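Local coordinates for protein dihydropteridine reductase (Caenorhabditis elegans, PDB 1OOE) that probably reduces quinonoid dihydrobiopterin to tetrahydrobiopterin with NADH or NADPH, as a homodimeric member of the short-chain dehydrogenase/reductase family, at residues I224-N228 with G229-I233. Residues are numbered along the deposited sequence; the frame is centred on the assembly and turned at random.
Sequences ITTEN and GTSTI
Thr-226 and Ser-231 join their hydroxyls across a two-residue beta hairpin, OG1 to OG at 2.8 Å, on the face shared with Ile-224 and Ile-233. Each oxygen lies anti to its own carbonyl carbon (chi1 -57° and -65°), which swings both toward the gap between the strands in this non-hydrogen-bonded pair. The CG2 methyl of Thr-226 packs beside Ser-231 OG, 3.7 Å away. Farther along, the two isoleucines run side by side in the same direction, touching CG1 to CG1 at 4.0 Å. The hydrogen-bonded backbone pairs Thr-225/Thr-232 and Glu-227/Thr-230 tie the strands, and a type I' turn through Asn-228 and Gly-229 closes the hairpin, whose second strand, 230-235, is the antiparallel edge of the Rossmann-type sheet within this chain. Outside the hairpin, Thr-226 OG1 also forms a hydrogen bond with Thr-196 OG1, while Phe-200 of helix 198-210 meets Ser-231 and Ile-233. A valine in place of Thr-226 would probably leave the hydroxyls of Ser-231 and Thr-196 without their shared partner and Ser-231 OG freer to turn. On the other face, a water bridges the strands, 2.9 Å from Thr-225 OG1 and donating a longer 3.3 Å bond to Thr-232 O.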
loop_
_atom_site.group_PDB
_atom_site.type_symbol
_atom_site.label_atom_id
_atom_site.label_comp_id
_atom_site.label_asym_id
_atom_site.label_seq_id
_atom_site.Cartn_x
_atom_site.Cartn_y
_atom_site.Cartn_z
ATOM N N ILE A 224 -19.874 4.574 4.579
ATOM C CA ILE A 224 -21.199 5.055 4.232
ATOM C C ILE A 224 -22.144 3.905 3.918
ATOM O O ILE A 224 -21.889 3.104 3.018
ATOM C CB ILE A 224 -21.115 6.014 3.036
ATOM C CG1 ILE A 224 -20.160 7.161 3.386
ATOM C CG2 ILE A 224 -22.502 6.550 2.689
ATOM C CD1 ILE A 224 -19.930 8.150 2.264
ATOM N N THR A 225 -23.232 3.838 4.677
ATOM C CA THR A 225 -24.225 2.786 4.512
ATOM C C THR A 225 -25.635 3.345 4.340
ATOM O O THR A 225 -25.933 4.469 4.750
ATOM C CB THR A 225 -24.217 1.839 5.731
ATOM O OG1 THR A 225 -24.443 2.599 6.926
ATOM C CG2 THR A 225 -22.877 1.122 5.845
ATOM N N THR A 226 -26.501 2.551 3.724
ATOM C CA THR A 226 -27.884 2.949 3.503
ATOM C C THR A 226 -28.789 1.787 3.895
ATOM O O THR A 226 -28.563 0.652 3.483
ATOM C CB THR A 226 -28.134 3.315 2.022
ATOM O OG1 THR A 226 -27.225 4.350 1.624
ATOM C CG2 THR A 226 -29.565 3.814 1.826
ATOM N N GLU A 227 -29.797 2.076 4.711
ATOM C CA GLU A 227 -30.744 1.059 5.160
ATOM C C GLU A 227 -32.118 1.700 5.264
ATOM O O GLU A 227 -32.263 2.773 5.850
ATOM C CB GLU A 227 -30.330 0.503 6.522
ATOM C CG GLU A 227 -31.246 -0.596 7.038
ATOM C CD GLU A 227 -30.857 -1.075 8.421
ATOM O OE1 GLU A 227 -29.719 -1.562 8.586
ATOM O OE2 GLU A 227 -31.690 -0.962 9.345
ATOM N N ASN A 228 -33.124 1.043 4.696
ATOM C CA ASN A 228 -34.483 1.570 4.716
ATOM C C ASN A 228 -34.547 2.933 4.031
ATOM O O ASN A 228 -35.354 3.789 4.402
ATOM C CB ASN A 228 -34.991 1.690 6.155
ATOM C CG ASN A 228 -35.316 0.346 6.772
ATOM O OD1 ASN A 228 -34.446 -0.514 6.917
ATOM N ND2 ASN A 228 -36.579 0.156 7.142
ATOM N N GLY A 229 -33.682 3.128 3.039
ATOM C CA GLY A 229 -33.656 4.377 2.296
ATOM C C GLY A 229 -32.900 5.530 2.937
ATOM O O GLY A 229 -32.771 6.600 2.338
ATOM N N THR A 230 -32.395 5.325 4.147
ATOM C CA THR A 230 -31.666 6.380 4.843
ATOM C C THR A 230 -30.162 6.110 4.847
ATOM O O THR A 230 -29.719 5.020 5.203
ATOM C CB THR A 230 -32.160 6.515 6.299
ATOM O OG1 THR A 230 -33.579 6.721 6.301
ATOM C CG2 THR A 230 -31.491 7.696 6.984
ATOM N N SER A 231 -29.375 7.109 4.454
ATOM C CA SER A 231 -27.924 6.954 4.420
ATOM C C SER A 231 -27.262 7.473 5.692
ATOM O O SER A 231 -27.704 8.459 6.278
ATOM C CB SER A 231 -27.338 7.678 3.207
ATOM O OG SER A 231 -27.782 7.085 1.997
ATOM N N THR A 232 -26.194 6.799 6.107
ATOM C CA THR A 232 -25.465 7.169 7.314
ATOM C C THR A 232 -23.957 7.136 7.078
ATOM O O THR A 232 -23.457 6.282 6.346
ATOM C CB THR A 232 -25.798 6.200 8.472
ATOM O OG1 THR A 232 -27.210 6.211 8.718
ATOM C CG2 THR A 232 -25.067 6.609 9.740
ATOM N N ILE A 233 -23.247 8.079 7.692
ATOM C CA ILE A 233 -21.791 8.158 7.585
ATOM C C ILE A 233 -21.222 7.871 8.975
ATOM O O ILE A 233 -21.488 8.607 9.925
ATOM C CB ILE A 233 -21.334 9.560 7.132
ATOM C CG1 ILE A 233 -21.951 9.891 5.772
ATOM C CG2 ILE A 233 -19.805 9.621 7.055
ATOM C CD1 ILE A 233 -21.605 11.281 5.271
HETATM O O HOH W 1 -22.229 3.870 8.215
#